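Local coordinates for uncharacterized protein BF1531 (Bacteroides fragilis, PDB 3SLR) that is of unknown function but binds magnesium through a HAD-like phosphatase domain, and probably acts as a hydrolase on ester bonds, at residues Y4-Q15 / L35-L46. Sequence-based numbering, arbitrary orientation.
Sequences YTFKELKRATKQ and LLATAIKGEGIL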
loop_
_atom_site.group_PDB
_atom_site.type_symbol
_atom_site.label_atom_id
_atom_site.label_comp_id
_atom_site.label_asym_id
_atom_site.label_seq_id
_atom_site.Cartn_x
_atom_site.Cartn_y
_atom_site.Cartn_z
ATOM N N TYR A 4 8.844 -7.044 -5.841
ATOM C CA TYR A 4 9.641 -7.765 -6.821
ATOM C C TYR A 4 10.348 -6.767 -7.723
ATOM O O TYR A 4 10.112 -5.563 -7.626
ATOM C CB TYR A 4 8.742 -8.669 -7.663
ATOM C CG TYR A 4 7.999 -9.721 -6.864
ATOM C CD1 TYR A 4 8.585 -10.948 -6.580
ATOM C CD2 TYR A 4 6.706 -9.491 -6.402
ATOM C CE1 TYR A 4 7.912 -11.914 -5.854
ATOM C CE2 TYR A 4 6.022 -10.452 -5.675
ATOM C CZ TYR A 4 6.631 -11.665 -5.404
ATOM O OH TYR A 4 5.959 -12.637 -4.689
ATOM N N THR A 5 11.226 -7.262 -8.591
ATOM C CA THR A 5 11.800 -6.432 -9.643
ATOM C C THR A 5 10.942 -6.596 -10.879
ATOM O O THR A 5 10.177 -7.565 -10.985
ATOM C CB THR A 5 13.240 -6.847 -9.987
ATOM O OG1 THR A 5 13.242 -8.177 -10.517
ATOM C CG2 THR A 5 14.119 -6.809 -8.741
ATOM N N PHE A 6 11.047 -5.661 -11.819
ATOM C CA PHE A 6 10.277 -5.799 -13.043
ATOM C C PHE A 6 10.651 -7.092 -13.754
ATOM O O PHE A 6 9.790 -7.779 -14.300
ATOM C CB PHE A 6 10.463 -4.611 -13.987
ATOM C CG PHE A 6 9.688 -4.750 -15.266
ATOM C CD1 PHE A 6 8.320 -4.513 -15.292
ATOM C CD2 PHE A 6 10.316 -5.141 -16.436
ATOM C CE1 PHE A 6 7.596 -4.648 -16.467
ATOM C CE2 PHE A 6 9.597 -5.276 -17.616
ATOM C CZ PHE A 6 8.235 -5.030 -17.628
ATOM N N LYS A 7 11.936 -7.430 -13.740
ATOM C CA LYS A 7 12.391 -8.680 -14.350
ATOM C C LYS A 7 11.618 -9.897 -13.833
ATOM O O LYS A 7 11.203 -10.760 -14.615
ATOM C CB LYS A 7 13.882 -8.890 -14.103
ATOM C CG LYS A 7 14.408 -10.187 -14.686
ATOM C CD LYS A 7 15.869 -10.410 -14.349
ATOM C CE LYS A 7 16.412 -11.652 -15.050
ATOM N NZ LYS A 7 15.558 -12.840 -14.795
ATOM N N GLU A 8 11.436 -9.965 -12.519
ATOM C CA GLU A 8 10.708 -11.067 -11.896
ATOM C C GLU A 8 9.238 -11.051 -12.292
ATOM O O GLU A 8 8.643 -12.107 -12.549
ATOM C CB GLU A 8 10.828 -10.987 -10.378
ATOM C CG GLU A 8 12.237 -11.187 -9.851
ATOM C CD GLU A 8 12.329 -10.960 -8.354
ATOM O OE1 GLU A 8 11.896 -9.888 -7.885
ATOM O OE2 GLU A 8 12.824 -11.860 -7.639
ATOM N N LEU A 9 8.650 -9.856 -12.329
ATOM C CA LEU A 9 7.248 -9.722 -12.727
ATOM C C LEU A 9 7.025 -10.203 -14.155
ATOM O O LEU A 9 6.076 -10.945 -14.435
ATOM C CB LEU A 9 6.770 -8.274 -12.562
ATOM C CG LEU A 9 6.744 -7.762 -11.120
ATOM C CD1 LEU A 9 6.194 -6.335 -11.078
ATOM C CD2 LEU A 9 5.900 -8.684 -10.242
ATOM N N LYS A 10 7.908 -9.796 -15.061
ATOM C CA LYS A 10 7.786 -10.211 -16.455
ATOM C C LYS A 10 7.964 -11.723 -16.602
ATOM O O LYS A 10 7.235 -12.375 -17.357
ATOM C CB LYS A 10 8.792 -9.464 -17.325
ATOM C CG LYS A 10 8.728 -9.833 -18.797
ATOM C CD LYS A 10 9.616 -8.908 -19.607
ATOM C CE LYS A 10 9.505 -9.189 -21.094
ATOM N NZ LYS A 10 10.356 -8.238 -21.864
ATOM N N ARG A 11 8.939 -12.275 -15.886
ATOM C CA ARG A 11 9.164 -13.719 -15.888
ATOM C C ARG A 11 7.920 -14.465 -15.420
ATOM O O ARG A 11 7.578 -15.515 -15.967
ATOM C CB ARG A 11 10.347 -14.078 -14.988
ATOM C CG ARG A 11 10.657 -15.561 -14.900
ATOM C CD ARG A 11 11.712 -15.818 -13.834
ATOM N NE ARG A 11 11.222 -15.517 -12.486
ATOM C CZ ARG A 11 11.996 -15.162 -11.462
ATOM N NH1 ARG A 11 13.309 -15.051 -11.624
ATOM N NH2 ARG A 11 11.459 -14.910 -10.273
ATOM N N ALA A 12 7.247 -13.932 -14.406
ATOM C CA ALA A 12 6.041 -14.576 -13.890
ATOM C C ALA A 12 4.913 -14.648 -14.926
ATOM O O ALA A 12 4.068 -15.548 -14.866
ATOM C CB ALA A 12 5.559 -13.893 -12.604
ATOM N N THR A 13 4.891 -13.720 -15.879
ATOM C CA THR A 13 3.821 -13.726 -16.882
ATOM C C THR A 13 3.924 -14.947 -17.796
ATOM O O THR A 13 3.000 -15.246 -18.555
ATOM C CB THR A 13 3.769 -12.434 -17.738
ATOM O OG1 THR A 13 4.918 -12.362 -18.591
ATOM C CG2 THR A 13 3.698 -11.194 -16.858
ATOM N N LYS A 14 5.052 -15.646 -17.712
ATOM C CA LYS A 14 5.292 -16.834 -18.528
ATOM C C LYS A 14 4.928 -18.118 -17.784
ATOM O O LYS A 14 4.920 -19.202 -18.372
ATOM C CB LYS A 14 6.762 -16.897 -18.948
ATOM C CG LYS A 14 7.276 -15.652 -19.654
ATOM C CD LYS A 14 7.193 -15.792 -21.159
ATOM C CE LYS A 14 8.019 -14.723 -21.859
ATOM N NZ LYS A 14 7.426 -13.363 -21.713
ATOM N N GLN A 15 4.634 -17.996 -16.491
ATOM C CA GLN A 15 4.317 -19.152 -15.647
ATOM C C GLN A 15 3.053 -19.880 -16.088
ATOM O O GLN A 15 2.209 -19.311 -16.787
ATOM C CB GLN A 15 4.166 -18.726 -14.180
ATOM C CG GLN A 15 5.477 -18.456 -13.456
ATOM C CD GLN A 15 5.279 -18.116 -11.989
ATOM O OE1 GLN A 15 4.248 -18.439 -11.393
ATOM N NE2 GLN A 15 6.269 -17.454 -11.399
ATOM N N LEU A 35 4.573 -1.498 -20.188
ATOM C CA LEU A 35 5.343 -2.093 -19.107
ATOM C C LEU A 35 4.505 -2.217 -17.842
ATOM O O LEU A 35 4.616 -3.195 -17.102
ATOM C CB LEU A 35 6.613 -1.291 -18.831
ATOM C CG LEU A 35 7.608 -1.237 -19.986
ATOM C CD1 LEU A 35 8.921 -0.628 -19.506
ATOM C CD2 LEU A 35 7.834 -2.618 -20.558
ATOM N N LEU A 36 3.663 -1.220 -17.589
ATOM C CA LEU A 36 2.783 -1.267 -16.425
ATOM C C LEU A 36 1.816 -2.447 -16.541
ATOM O O LEU A 36 1.529 -3.130 -15.556
ATOM C CB LEU A 36 2.013 0.048 -16.270
ATOM C CG LEU A 36 1.038 0.181 -15.093
ATOM C CD1 LEU A 36 1.738 -0.030 -13.760
ATOM C CD2 LEU A 36 0.341 1.537 -15.135
ATOM N N ALA A 37 1.332 -2.700 -17.752
ATOM C CA ALA A 37 0.473 -3.867 -17.996
ATOM C C ALA A 37 1.179 -5.172 -17.641
ATOM O O ALA A 37 0.624 -6.025 -16.933
ATOM C CB ALA A 37 0.003 -3.895 -19.442
ATOM N N THR A 38 2.404 -5.327 -18.133
ATOM C CA THR A 38 3.199 -6.507 -17.827
ATOM C C THR A 38 3.405 -6.650 -16.323
ATOM O O THR A 38 3.213 -7.726 -15.753
ATOM C CB THR A 38 4.557 -6.450 -18.533
ATOM O OG1 THR A 38 4.355 -6.505 -19.948
ATOM C CG2 THR A 38 5.420 -7.627 -18.117
ATOM N N ALA A 39 3.781 -5.550 -15.677
ATOM C CA ALA A 39 4.014 -5.556 -14.237
ATOM C C ALA A 39 2.772 -5.950 -13.451
ATOM O O ALA A 39 2.840 -6.774 -12.548
ATOM C CB ALA A 39 4.528 -4.197 -13.776
ATOM N N ILE A 40 1.630 -5.364 -13.789
ATOM C CA ILE A 40 0.378 -5.734 -13.118
ATOM C C ILE A 40 0.012 -7.208 -13.318
ATOM O O ILE A 40 -0.402 -7.900 -12.375
ATOM C CB ILE A 40 -0.794 -4.848 -13.584
ATOM C CG1 ILE A 40 -0.624 -3.445 -12.996
ATOM C CG2 ILE A 40 -2.138 -5.467 -13.158
ATOM C CD1 ILE A 40 -1.553 -2.399 -13.569
ATOM N N LYS A 41 0.165 -7.687 -14.547
ATOM C CA LYS A 41 -0.188 -9.066 -14.863
ATOM C C LYS A 41 0.714 -10.041 -14.097
ATOM O O LYS A 41 0.232 -10.984 -13.465
ATOM C CB LYS A 41 -0.111 -9.293 -16.374
ATOM C CG LYS A 41 -0.499 -10.703 -16.804
ATOM C CD LYS A 41 -0.627 -10.776 -18.325
ATOM C CE LYS A 41 -1.083 -12.156 -18.771
ATOM N NZ LYS A 41 -0.149 -13.206 -18.286
ATOM N N GLY A 42 2.019 -9.796 -14.136
ATOM C CA GLY A 42 2.974 -10.619 -13.414
ATOM C C GLY A 42 2.802 -10.567 -11.900
ATOM O O GLY A 42 2.896 -11.589 -11.219
ATOM N N GLU A 43 2.565 -9.370 -11.366
ATOM C CA GLU A 43 2.316 -9.216 -9.935
ATOM C C GLU A 43 1.083 -10.027 -9.525
ATOM O O GLU A 43 1.088 -10.709 -8.500
ATOM C CB GLU A 43 2.133 -7.733 -9.581
ATOM C CG GLU A 43 1.977 -7.462 -8.093
ATOM C CD GLU A 43 3.303 -7.257 -7.380
ATOM O OE1 GLU A 43 4.158 -6.510 -7.904
ATOM O OE2 GLU A 43 3.482 -7.826 -6.283
ATOM N N GLY A 44 0.035 -9.970 -10.344
ATOM C CA GLY A 44 -1.189 -10.689 -10.050
ATOM C C GLY A 44 -0.958 -12.194 -10.011
ATOM O O GLY A 44 -1.470 -12.892 -9.135
ATOM N N ILE A 45 -0.160 -12.686 -10.950
ATOM C CA ILE A 45 0.149 -14.115 -11.010
ATOM C C ILE A 45 0.900 -14.554 -9.755
ATOM O O ILE A 45 0.616 -15.602 -9.175
ATOM C CB ILE A 45 0.958 -14.449 -12.276
ATOM C CG1 ILE A 45 0.083 -14.264 -13.516
ATOM C CG2 ILE A 45 1.517 -15.862 -12.208
ATOM C CD1 ILE A 45 0.821 -14.418 -14.812
ATOM N N LEU A 46 1.852 -13.738 -9.323
ATOM C CA LEU A 46 2.588 -14.011 -8.100
ATOM C C LEU A 46 1.701 -13.908 -6.866
ATOM O O LEU A 46 2.069 -14.392 -5.795
ATOM C CB LEU A 46 3.791 -13.077 -7.984
ATOM C CG LEU A 46 4.887 -13.346 -9.013
ATOM C CD1 LEU A 46 5.939 -12.255 -8.944
ATOM C CD2 LEU A 46 5.523 -14.713 -8.801
HETATM O O HOH W 1 6.534 -5.835 -6.553
HETATM O O HOH W 2 3.410 -11.891 -4.041
#
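Leu9 is a knob in a hole formed by Ala39, Gly42, Glu43 and Leu46, where the N-terminal helix 6-12 crosses the 35-46 part of helix 34-46 at 72°. Helix 34-46 follows strand 22-29 of the parallel five-stranded sheet in the FkbH N-terminal domain, which belongs to the SGNH hydrolase clan. Its other side packs on strands 50-55 and 79-83. Helix 6-12 lies on the side facing away from these strands, with Leu9 also touching Ser207 of helix 203-217.

Apolar packing dominates. Gly42 lets the backbones close in, with Leu9 CA 4.4 Å from Gly42 CA. Leu9 CD1 meets Ala39 CB, and its CD2 lies 3.8 Å from Leu46 CD1. Phe6 CG is anti to the backbone N (chi1 179°), which carries the ring to Leu35 and Thr38. Ala12 CB packs on Leu46 CG.

The conventional polar links run through water. One water accepts from Tyr4 N and donates to Glu43 OE1, which also bonds Ser207. Glu43 OE2 sits at the Tyr4 ring edge and is salt-bridged to Arg47. A separate, direct CA-H...O contact joins Gly42 CA to Leu9 O at 3.3 Å.

Tyr4 adds a CH-pi interaction: Leu46 CD1 stands over its ring face, 3.5 Å from the centroid and 5° off the normal.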